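EchA1_1 (Mycobacterium avium subsp. paratuberculosis, PDB 3R9T) probably catalyses the reversible hydration of 2-trans-enoyl-CoA thioesters to (3S)-3-hydroxyacyl-CoA in fatty acid metabolism. Local coordinates at residues 124-129 with 181-186; 106-111 with 132-137; 17-22 with 54-59. One frame throughout, in Å; residues are numbered along the deposited sequence.

Interaction 1 of 3, residues 124-129 with 181-186; sequences DLVVAD and GLINEV
N184 turns its side-chain carboxamide against the backbone of strand 125-129. Its CG sits anti to its own carbonyl carbon (chi1 -65°), which carries OD1 to the backbone N-H of V126. V126 N and N184 OD1 are 2.9 Å apart, and the bond is nearly straight and in the plane of the N184 carboxamide carbonyl. CD2 of L125 packs against the N184 carboxamide, 3.5 Å from N184 OD1. ND2 of N184 bonds to K160 O of a second subunit. The V126 carbonyl is gripped twice: N184 N lies 2.8 Å from V126 O, and E185 N adds a weak bond. I183 crosses V126 at an angle, with I183 CG2 tight against V126 CG1 at 3.5 Å. Its other branch reaches along the strand, so that I183 CD1 meets A128 CB at 3.6 Å. V127 and E185 instead lie side by side and point the same way. E185 CG and OE1 rest on the two methyls of V127; OE1 also makes a long, weak ion pair with R164 of the second subunit. With the weak E185 N bond, A128 N to E185 O at 2.9 Å brackets V127, as in a parallel pair. Strand 185-187 thus joins the main sheet of the crotonase fold as its outermost strand within this chain.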
ATOM      1  N   ASP B 124      11.925 -10.877   2.163  1.00 14.55           N
ATOM      2  CA  ASP B 124      10.774 -10.728   3.031  1.00 14.90           C
ATOM      3  C   ASP B 124      10.944  -9.604   4.055  1.00 14.27           C
ATOM      4  O   ASP B 124       9.994  -8.858   4.326  1.00 14.73           O
ATOM      5  CB  ASP B 124      10.457 -12.022   3.767  1.00 14.77           C
ATOM      6  CG  ASP B 124      10.114 -13.149   2.844  1.00 17.10           C
ATOM      7  OD1 ASP B 124       9.353 -12.902   1.875  1.00 17.08           O
ATOM      8  OD2 ASP B 124      10.592 -14.284   3.116  1.00 17.27           O
ATOM      9  N   LEU B 125      12.154  -9.514   4.616  1.00 14.88           N
ATOM     10  CA  LEU B 125      12.493  -8.609   5.723  1.00 15.00           C
ATOM     11  C   LEU B 125      13.872  -8.021   5.457  1.00 15.12           C
ATOM     12  O   LEU B 125      14.701  -8.608   4.750  1.00 15.70           O
ATOM     13  CB  LEU B 125      12.507  -9.368   7.045  1.00 15.90           C
ATOM     14  CG  LEU B 125      11.177 -10.061   7.373  1.00 16.05           C
ATOM     15  CD1 LEU B 125      11.351 -11.091   8.506  1.00 20.56           C
ATOM     16  CD2 LEU B 125      10.110  -9.029   7.687  1.00 16.36           C
ATOM     17  N   VAL B 126      14.110  -6.852   6.030  1.00 14.84           N
ATOM     18  CA  VAL B 126      15.398  -6.153   5.913  1.00 15.70           C
ATOM     19  C   VAL B 126      15.854  -5.565   7.252  1.00 16.19           C
ATOM     20  O   VAL B 126      15.124  -4.811   7.878  1.00 15.54           O
ATOM     21  CB  VAL B 126      15.344  -4.996   4.885  1.00 15.48           C
ATOM     22  CG1 VAL B 126      16.719  -4.440   4.649  1.00 15.54           C
ATOM     23  CG2 VAL B 126      14.732  -5.484   3.544  1.00 16.61           C
ATOM     24  N   VAL B 127      17.083  -5.894   7.632  1.00 17.18           N
ATOM     25  CA  VAL B 127      17.794  -5.249   8.732  1.00 18.81           C
ATOM     26  C   VAL B 127      18.990  -4.504   8.121  1.00 18.81           C
ATOM     27  O   VAL B 127      19.722  -5.078   7.305  1.00 19.21           O
ATOM     28  CB  VAL B 127      18.259  -6.309   9.727  1.00 19.68           C
ATOM     29  CG1 VAL B 127      19.015  -5.682  10.913  1.00 22.15           C
ATOM     30  CG2 VAL B 127      17.058  -7.117  10.197  1.00 21.57           C
ATOM     31  N   ALA B 128      19.186  -3.238   8.491  1.00 19.25           N
ATOM     32  CA  ALA B 128      20.261  -2.435   7.905  1.00 19.99           C
ATOM     33  C   ALA B 128      21.174  -1.809   8.944  1.00 21.21           C
ATOM     34  O   ALA B 128      20.712  -1.268   9.936  1.00 20.92           O
ATOM     35  CB  ALA B 128      19.683  -1.343   7.046  1.00 19.96           C
ATOM     36  N   ASP B 129      22.471  -1.884   8.673  1.00 22.75           N
ATOM     37  CA  ASP B 129      23.488  -1.055   9.310  1.00 24.83           C
ATOM     38  C   ASP B 129      23.076   0.424   9.168  1.00 25.43           C
ATOM     39  O   ASP B 129      22.611   0.844   8.103  1.00 26.01           O
ATOM     40  CB  ASP B 129      24.812  -1.347   8.589  1.00 25.39           C
ATOM     41  CG  ASP B 129      26.021  -0.775   9.290  1.00 28.19           C
ATOM     42  OD1 ASP B 129      26.116   0.467   9.394  1.00 29.89           O
ATOM     43  OD2 ASP B 129      26.898  -1.574   9.690  1.00 30.03           O
ATOM     44  N   GLY B 181       8.663   2.303   6.419  1.00 24.53           N
ATOM     45  CA  GLY B 181       8.209   0.908   6.571  1.00 24.81           C
ATOM     46  C   GLY B 181       8.797  -0.005   5.522  1.00 24.06           C
ATOM     47  O   GLY B 181       8.425  -1.173   5.365  1.00 24.34           O
ATOM     48  N   LEU B 182       9.772   0.525   4.823  1.00 23.99           N
ATOM     49  CA  LEU B 182      10.507  -0.231   3.824  1.00 23.98           C
ATOM     50  C   LEU B 182      11.588  -1.257   4.259  1.00 23.47           C
ATOM     51  O   LEU B 182      11.908  -2.226   3.533  1.00 24.42           O
ATOM     52  CB  LEU B 182      11.222   0.775   2.975  1.00 24.52           C
ATOM     53  CG  LEU B 182      12.118   0.171   1.900  1.00 26.12           C
ATOM     54  CD1 LEU B 182      11.245  -0.623   0.885  1.00 26.78           C
ATOM     55  CD2 LEU B 182      12.951   1.234   1.199  1.00 29.65           C
ATOM     56  N   ILE B 183      12.265  -0.953   5.345  1.00 21.02           N
ATOM     57  CA  ILE B 183      13.111  -1.925   6.015  1.00 20.06           C
ATOM     58  C   ILE B 183      12.513  -2.037   7.398  1.00 18.78           C
ATOM     59  O   ILE B 183      11.697  -1.188   7.809  1.00 19.72           O
ATOM     60  CB  ILE B 183      14.595  -1.529   6.036  1.00 20.24           C
ATOM     61  CG1 ILE B 183      14.827  -0.291   6.909  1.00 20.01           C
ATOM     62  CG2 ILE B 183      15.117  -1.338   4.590  1.00 20.06           C
ATOM     63  CD1 ILE B 183      16.314  -0.015   7.158  1.00 21.38           C
ATOM     64  N   ASN B 184      12.924  -3.078   8.115  1.00 17.29           N
ATOM     65  CA  ASN B 184      12.373  -3.380   9.434  1.00 17.08           C
ATOM     66  C   ASN B 184      13.085  -2.754  10.612  1.00 18.08           C
ATOM     67  O   ASN B 184      12.426  -2.374  11.601  1.00 18.75           O
ATOM     68  CB  ASN B 184      12.333  -4.883   9.617  1.00 16.40           C
ATOM     69  CG  ASN B 184      11.381  -5.548   8.646  1.00 16.23           C
ATOM     70  OD1 ASN B 184      11.793  -5.998   7.578  1.00 16.62           O
ATOM     71  ND2 ASN B 184      10.092  -5.576   8.990  1.00 14.80           N
ATOM     72  N   GLU B 185      14.406  -2.664  10.515  1.00 18.92           N
ATOM     73  CA  GLU B 185      15.184  -2.210  11.643  1.00 20.92           C
ATOM     74  C   GLU B 185      16.564  -1.693  11.238  1.00 20.22           C
ATOM     75  O   GLU B 185      17.132  -2.095  10.225  1.00 18.54           O
ATOM     76  CB  GLU B 185      15.220  -3.330  12.675  1.00 22.83           C
ATOM     77  CG  GLU B 185      16.302  -4.275  12.552  1.00 26.84           C
ATOM     78  CD  GLU B 185      16.424  -5.128  13.801  1.00 30.60           C
ATOM     79  OE1 GLU B 185      16.888  -6.253  13.651  1.00 30.48           O
ATOM     80  OE2 GLU B 185      16.052  -4.701  14.919  1.00 35.73           O
ATOM     81  N   VAL B 186      17.041  -0.737  12.029  1.00 20.26           N
ATOM     82  CA  VAL B 186      18.321  -0.100  11.839  1.00 20.93           C
ATOM     83  C   VAL B 186      19.139  -0.467  13.049  1.00 22.16           C
ATOM     84  O   VAL B 186      18.646  -0.360  14.183  1.00 22.85           O
ATOM     85  CB  VAL B 186      18.181   1.427  11.712  1.00 21.14           C
ATOM     86  CG1 VAL B 186      19.530   2.058  11.461  1.00 22.18           C
ATOM     87  CG2 VAL B 186      17.249   1.773  10.532  1.00 21.40           C
TER

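Interaction 2 of 3, residues 106-111 with 132-137; sequences AAVNGT and AQFGLP
V108 and A132 make the first of two apolar contacts, with V108 CG1 3.7 Å from A132 CB. The second is tip to tip: the same methyl meets the outer end of the F134 ring, 3.9 Å from F134 CZ, at an oblique angle to the ring. CG1 is anti to the V108 backbone N (chi1 179°), and this one branch serves both partners. F134 leaves its backbone pointing away from 106-111, yet the length of the side chain brings CZ back to V108. A128 of strand 125-129 packs on F134 as well. In the crotonase fold the chain leaves the main sheet here: strand 104-108 gives way to the short strand 111-113, which pairs in parallel with 133-135 in a small separate sheet. The remaining contacts involve the backbone. G110 O lies 3.3 Å from A132 CB and makes a CH...O contact with A132 CA at 3.6 Å. The angle at that hydrogen is only 123°. Further along, the backbones of T111 and Q133 pack together, with T111 C 3.9 Å from Q133 O. N109 bonds through ND2 to G63 O and S66 O and through OD1 to G61 N; T111 OG1 bonds to K65 O.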
ATOM      1  N   ALA B 106      17.308  -9.754   4.253  1.00 16.43           N
ATOM      2  CA  ALA B 106      18.470  -9.035   3.774  1.00 16.89           C
ATOM      3  C   ALA B 106      19.179  -8.356   4.942  1.00 17.86           C
ATOM      4  O   ALA B 106      18.563  -7.599   5.675  1.00 18.81           O
ATOM      5  CB  ALA B 106      18.035  -7.995   2.778  1.00 16.79           C
ATOM      6  N   ALA B 107      20.458  -8.657   5.129  1.00 18.08           N
ATOM      7  CA  ALA B 107      21.238  -8.031   6.161  1.00 18.61           C
ATOM      8  C   ALA B 107      22.171  -7.053   5.471  1.00 19.21           C
ATOM      9  O   ALA B 107      23.242  -7.441   4.962  1.00 20.41           O
ATOM     10  CB  ALA B 107      22.002  -9.073   6.922  1.00 18.47           C
ATOM     11  N   VAL B 108      21.713  -5.808   5.410  1.00 19.06           N
ATOM     12  CA  VAL B 108      22.348  -4.760   4.631  1.00 19.26           C
ATOM     13  C   VAL B 108      23.457  -4.092   5.430  1.00 20.84           C
ATOM     14  O   VAL B 108      23.205  -3.293   6.345  1.00 21.78           O
ATOM     15  CB  VAL B 108      21.306  -3.781   4.156  1.00 19.18           C
ATOM     16  CG1 VAL B 108      21.955  -2.683   3.366  1.00 19.47           C
ATOM     17  CG2 VAL B 108      20.258  -4.545   3.306  1.00 19.29           C
ATOM     18  N   ASN B 109      24.685  -4.472   5.076  1.00 22.82           N
ATOM     19  CA  ASN B 109      25.880  -4.091   5.812  1.00 25.18           C
ATOM     20  C   ASN B 109      26.481  -2.762   5.348  1.00 26.15           C
ATOM     21  O   ASN B 109      27.343  -2.197   6.013  1.00 28.45           O
ATOM     22  CB  ASN B 109      26.930  -5.212   5.733  1.00 25.79           C
ATOM     23  CG  ASN B 109      27.223  -5.640   4.315  1.00 26.66           C
ATOM     24  OD1 ASN B 109      26.323  -6.096   3.595  1.00 26.10           O
ATOM     25  ND2 ASN B 109      28.487  -5.496   3.896  1.00 25.93           N
ATOM     26  N   GLY B 110      26.050  -2.270   4.195  1.00 26.01           N
ATOM     27  CA  GLY B 110      26.499  -0.963   3.721  1.00 26.27           C
ATOM     28  C   GLY B 110      25.729  -0.530   2.492  1.00 26.27           C
ATOM     29  O   GLY B 110      24.516  -0.707   2.435  1.00 25.66           O
ATOM     30  N   THR B 111      26.429   0.012   1.501  1.00 26.61           N
ATOM     31  CA  THR B 111      25.780   0.563   0.316  1.00 26.58           C
ATOM     32  C   THR B 111      24.840  -0.450  -0.306  1.00 25.56           C
ATOM     33  O   THR B 111      25.221  -1.601  -0.496  1.00 26.10           O
ATOM     34  CB  THR B 111      26.794   0.938  -0.765  1.00 27.61           C
ATOM     35  OG1 THR B 111      27.890   1.641  -0.177  1.00 30.18           O
ATOM     36  CG2 THR B 111      26.122   1.806  -1.818  1.00 26.47           C
ATOM     37  N   ALA B 132      23.977   2.275   6.034  1.00 26.58           N
ATOM     38  CA  ALA B 132      23.485   1.846   4.721  1.00 25.93           C
ATOM     39  C   ALA B 132      22.702   2.944   4.046  1.00 25.64           C
ATOM     40  O   ALA B 132      21.999   3.706   4.697  1.00 25.75           O
ATOM     41  CB  ALA B 132      22.619   0.599   4.837  1.00 25.27           C
ATOM     42  N   GLN B 133      22.863   3.008   2.732  1.00 25.94           N
ATOM     43  CA  GLN B 133      22.140   3.913   1.866  1.00 26.62           C
ATOM     44  C   GLN B 133      21.390   3.101   0.800  1.00 25.06           C
ATOM     45  O   GLN B 133      21.935   2.158   0.216  1.00 25.54           O
ATOM     46  CB  GLN B 133      23.147   4.848   1.202  1.00 28.33           C
ATOM     47  CG  GLN B 133      22.536   5.967   0.411  1.00 31.59           C
ATOM     48  CD  GLN B 133      23.566   6.997  -0.038  1.00 34.83           C
ATOM     49  OE1 GLN B 133      24.397   6.723  -0.901  1.00 38.27           O
ATOM     50  NE2 GLN B 133      23.502   8.191   0.539  1.00 37.17           N
ATOM     51  N   PHE B 134      20.138   3.475   0.558  1.00 23.53           N
ATOM     52  CA  PHE B 134      19.289   2.820  -0.427  1.00 22.32           C
ATOM     53  C   PHE B 134      18.990   3.791  -1.551  1.00 22.03           C
ATOM     54  O   PHE B 134      19.261   4.985  -1.426  1.00 22.69           O
ATOM     55  CB  PHE B 134      17.988   2.365   0.213  1.00 21.60           C
ATOM     56  CG  PHE B 134      18.188   1.328   1.275  1.00 20.93           C
ATOM     57  CD1 PHE B 134      18.212  -0.017   0.947  1.00 21.83           C
ATOM     58  CD2 PHE B 134      18.407   1.691   2.588  1.00 21.61           C
ATOM     59  CE1 PHE B 134      18.435  -0.996   1.907  1.00 21.98           C
ATOM     60  CE2 PHE B 134      18.615   0.706   3.567  1.00 22.50           C
ATOM     61  CZ  PHE B 134      18.624  -0.630   3.227  1.00 22.77           C
ATOM     62  N   GLY B 135      18.449   3.276  -2.648  1.00 20.86           N
ATOM     63  CA  GLY B 135      18.034   4.143  -3.762  1.00 20.04           C
ATOM     64  C   GLY B 135      18.017   3.408  -5.080  1.00 19.80           C
ATOM     65  O   GLY B 135      18.511   2.271  -5.179  1.00 19.38           O
ATOM     66  N   LEU B 136      17.433   4.061  -6.083  1.00 19.50           N
ATOM     67  CA  LEU B 136      17.332   3.531  -7.453  1.00 19.77           C
ATOM     68  C   LEU B 136      17.847   4.585  -8.435  1.00 21.35           C
ATOM     69  O   LEU B 136      17.068   5.256  -9.117  1.00 22.14           O
ATOM     70  CB  LEU B 136      15.903   3.120  -7.807  1.00 19.08           C
ATOM     71  CG  LEU B 136      15.289   2.021  -6.926  1.00 19.20           C
ATOM     72  CD1 LEU B 136      13.786   1.901  -7.229  1.00 19.63           C
ATOM     73  CD2 LEU B 136      16.033   0.702  -7.106  1.00 18.97           C
ATOM     74  N   PRO B 137      19.176   4.712  -8.527  1.00 22.55           N
ATOM     75  CA  PRO B 137      19.807   5.734  -9.357  1.00 24.03           C
ATOM     76  C   PRO B 137      19.874   5.409 -10.846  1.00 24.76           C
ATOM     77  O   PRO B 137      20.465   6.184 -11.607  1.00 25.38           O
ATOM     78  CB  PRO B 137      21.225   5.813  -8.765  1.00 24.44           C
ATOM     79  CG  PRO B 137      21.502   4.440  -8.319  1.00 23.74           C
ATOM     80  CD  PRO B 137      20.178   3.935  -7.770  1.00 22.43           C
TER

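Interaction 3 of 3, residues 17-22 with 54-59; sequences GNVMVI and VRAVVL
N18 and R55 bring the flat groups of this contact, an amide and a guanidinium, with planes 59° apart. They do not stack. Instead R55 CB and CG lie over one face of the N18 amide, with N18 ND2 3.8 Å from R55 CG. The arginine chain bends at chi2 and chi3 and leads its tip away, where NH2 bonds to N206 O. N18 O joins the backbones. This oxygen accepts a straight bond from R55 N, with R55 N to N18 O at 2.7 Å, and a weak one from A56 N. From here the strands run parallel, with bonds alternating between them. M20 N binds A56 O, V58 N binds M20 O, and I22 N binds V58 O at 2.7 Å with an N-H...O angle of 174°. CA-H...O contacts fill in between, such as V57 CA to M20 O at 3.3 Å. On the face of V19, V21, A56 and V58, V19 CG1 meets V58 CG2 at 3.8 Å. The other face carries M20, I22, V57 and L59. I22 splits its branches there: CD1 goes to V57 CG1 at 3.8 Å, while CG2 goes to L59 CD1 at 3.7 Å. CG1 of I22 stands anti to the carbonyl carbon (chi1 -58°), which sends CD1 back toward V57. Helix 192-204 packs on the V19 face through L197, and helix 35-50 packs on the other, with A44 on M20 and I22 and A48 on V57. Strand 19-24, helix 35-50 and strand 56-61 thus form a beta-alpha-beta crossover in the main sheet of the crotonase fold.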
ATOM      1  N   GLY B  17      23.423 -22.767  12.448  1.00 38.59           N
ATOM      2  CA  GLY B  17      22.298 -23.558  12.941  1.00 37.82           C
ATOM      3  C   GLY B  17      21.313 -23.843  11.817  1.00 36.48           C
ATOM      4  O   GLY B  17      21.707 -24.390  10.787  1.00 36.62           O
ATOM      5  N   ASN B  18      20.048 -23.438  11.989  1.00 34.76           N
ATOM      6  CA  ASN B  18      19.008 -23.650  10.961  1.00 33.15           C
ATOM      7  C   ASN B  18      18.808 -22.493   9.970  1.00 31.69           C
ATOM      8  O   ASN B  18      17.815 -22.466   9.229  1.00 31.72           O
ATOM      9  CB  ASN B  18      17.662 -24.020  11.597  1.00 32.83           C
ATOM     10  CG  ASN B  18      17.108 -22.936  12.531  1.00 32.21           C
ATOM     11  OD1 ASN B  18      17.521 -21.774  12.497  1.00 30.64           O
ATOM     12  ND2 ASN B  18      16.154 -23.329  13.367  1.00 32.38           N
ATOM     13  N   VAL B  19      19.753 -21.551   9.969  1.00 30.59           N
ATOM     14  CA  VAL B  19      19.738 -20.414   9.046  1.00 28.96           C
ATOM     15  C   VAL B  19      20.852 -20.600   8.047  1.00 28.63           C
ATOM     16  O   VAL B  19      21.992 -20.877   8.422  1.00 29.07           O
ATOM     17  CB  VAL B  19      19.993 -19.058   9.760  1.00 28.52           C
ATOM     18  CG1 VAL B  19      19.954 -17.888   8.756  1.00 27.90           C
ATOM     19  CG2 VAL B  19      18.986 -18.837  10.867  1.00 27.16           C
ATOM     20  N   MET B  20      20.531 -20.462   6.772  1.00 27.77           N
ATOM     21  CA  MET B  20      21.567 -20.388   5.774  1.00 27.51           C
ATOM     22  C   MET B  20      21.915 -18.938   5.588  1.00 26.19           C
ATOM     23  O   MET B  20      21.032 -18.115   5.322  1.00 25.70           O
ATOM     24  CB  MET B  20      21.106 -20.963   4.453  1.00 27.76           C
ATOM     25  CG  MET B  20      22.143 -20.835   3.373  1.00 30.08           C
ATOM     26  SD  MET B  20      21.529 -21.332   1.766  1.00 32.38           S
ATOM     27  CE  MET B  20      21.725 -23.118   1.904  1.00 33.58           C
ATOM     28  N   VAL B  21      23.200 -18.636   5.703  1.00 25.06           N
ATOM     29  CA  VAL B  21      23.699 -17.301   5.439  1.00 24.83           C
ATOM     30  C   VAL B  21      24.394 -17.302   4.080  1.00 24.74           C
ATOM     31  O   VAL B  21      25.369 -18.041   3.859  1.00 25.40           O
ATOM     32  CB  VAL B  21      24.679 -16.843   6.534  1.00 25.10           C
ATOM     33  CG1 VAL B  21      25.274 -15.477   6.206  1.00 25.12           C
ATOM     34  CG2 VAL B  21      23.991 -16.828   7.890  1.00 24.98           C
ATOM     35  N   ILE B  22      23.878 -16.471   3.177  1.00 23.76           N
ATOM     36  CA  ILE B  22      24.429 -16.298   1.835  1.00 23.11           C
ATOM     37  C   ILE B  22      25.156 -14.959   1.763  1.00 23.46           C
ATOM     38  O   ILE B  22      24.550 -13.916   2.014  1.00 22.06           O
ATOM     39  CB  ILE B  22      23.299 -16.283   0.775  1.00 22.22           C
ATOM     40  CG1 ILE B  22      22.491 -17.571   0.839  1.00 22.51           C
ATOM     41  CG2 ILE B  22      23.860 -16.093  -0.637  1.00 23.43           C
ATOM     42  CD1 ILE B  22      21.338 -17.638  -0.183  1.00 23.76           C
ATOM     43  N   VAL B  54      17.037 -26.388   6.852  1.00 34.32           N
ATOM     44  CA  VAL B  54      17.074 -24.925   6.701  1.00 31.75           C
ATOM     45  C   VAL B  54      15.689 -24.307   6.953  1.00 29.93           C
ATOM     46  O   VAL B  54      14.706 -24.671   6.301  1.00 29.94           O
ATOM     47  CB  VAL B  54      17.590 -24.524   5.305  1.00 30.92           C
ATOM     48  CG1 VAL B  54      17.537 -23.016   5.139  1.00 29.41           C
ATOM     49  CG2 VAL B  54      19.015 -25.049   5.079  1.00 32.10           C
ATOM     50  N   ARG B  55      15.624 -23.366   7.896  1.00 28.70           N
ATOM     51  CA  ARG B  55      14.368 -22.717   8.297  1.00 27.00           C
ATOM     52  C   ARG B  55      14.260 -21.244   7.892  1.00 25.59           C
ATOM     53  O   ARG B  55      13.171 -20.658   7.959  1.00 25.37           O
ATOM     54  CB  ARG B  55      14.189 -22.801   9.816  1.00 27.48           C
ATOM     55  CG  ARG B  55      13.993 -24.212  10.361  1.00 29.92           C
ATOM     56  CD  ARG B  55      12.724 -24.877   9.846  1.00 31.73           C
ATOM     57  NE  ARG B  55      11.615 -23.936   9.971  1.00 34.08           N
ATOM     58  CZ  ARG B  55      10.907 -23.693  11.075  1.00 35.04           C
ATOM     59  NH1 ARG B  55      11.092 -24.387  12.193  1.00 37.77           N
ATOM     60  NH2 ARG B  55       9.963 -22.756  11.035  1.00 35.55           N
ATOM     61  N   ALA B  56      15.387 -20.650   7.528  1.00 23.91           N
ATOM     62  CA  ALA B  56      15.439 -19.241   7.129  1.00 22.75           C
ATOM     63  C   ALA B  56      16.733 -18.975   6.369  1.00 21.98           C
ATOM     64  O   ALA B  56      17.718 -19.701   6.507  1.00 23.27           O
ATOM     65  CB  ALA B  56      15.361 -18.327   8.351  1.00 22.52           C
ATOM     66  N   VAL B  57      16.715 -17.918   5.567  1.00 20.37           N
ATOM     67  CA  VAL B  57      17.856 -17.503   4.795  1.00 20.78           C
ATOM     68  C   VAL B  57      18.151 -16.049   5.063  1.00 20.53           C
ATOM     69  O   VAL B  57      17.234 -15.221   5.046  1.00 18.84           O
ATOM     70  CB  VAL B  57      17.553 -17.666   3.311  1.00 20.45           C
ATOM     71  CG1 VAL B  57      18.669 -17.076   2.439  1.00 22.49           C
ATOM     72  CG2 VAL B  57      17.323 -19.139   3.002  1.00 21.16           C
ATOM     73  N   VAL B  58      19.428 -15.752   5.304  1.00 20.60           N
ATOM     74  CA  VAL B  58      19.940 -14.381   5.374  1.00 19.76           C
ATOM     75  C   VAL B  58      20.903 -14.120   4.221  1.00 20.52           C
ATOM     76  O   VAL B  58      21.800 -14.939   3.955  1.00 22.45           O
ATOM     77  CB  VAL B  58      20.674 -14.115   6.706  1.00 20.11           C
ATOM     78  CG1 VAL B  58      21.357 -12.748   6.713  1.00 19.12           C
ATOM     79  CG2 VAL B  58      19.702 -14.206   7.870  1.00 19.26           C
ATOM     80  N   LEU B  59      20.696 -12.984   3.548  1.00 19.62           N
ATOM     81  CA  LEU B  59      21.528 -12.524   2.437  1.00 19.92           C
ATOM     82  C   LEU B  59      22.284 -11.286   2.902  1.00 20.20           C
ATOM     83  O   LEU B  59      21.668 -10.347   3.376  1.00 19.43           O
ATOM     84  CB  LEU B  59      20.670 -12.169   1.208  1.00 19.44           C
ATOM     85  CG  LEU B  59      21.464 -11.613   0.013  1.00 19.59           C
ATOM     86  CD1 LEU B  59      22.377 -12.705  -0.562  1.00 19.67           C
ATOM     87  CD2 LEU B  59      20.527 -11.015  -1.054  1.00 20.97           C
TER

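How the interactions relate
All three contacts involve strands of the main six-stranded sheet. Its order is 11-16, 19-24, 56-61, 104-108, 125-129, 185-187. Interaction 3 comes first in the chain and closes before the others open. The segments of interactions 1 and 2 alternate along the chain. Strand 104-108 links the set: A107 N meets L59 O of interaction 3 at 2.7 Å, and V108 N meets V127 O of interaction 1 at 2.8 Å. Centre to centre, interactions 1 and 2 lie about 10 Å apart; interaction 3 is about 17 Å from interaction 1 and about 20 Å from interaction 2. Together they tie one sheet from its N-terminal side to the subunit-contacting edge, and interaction 2 leads off to the small sheet.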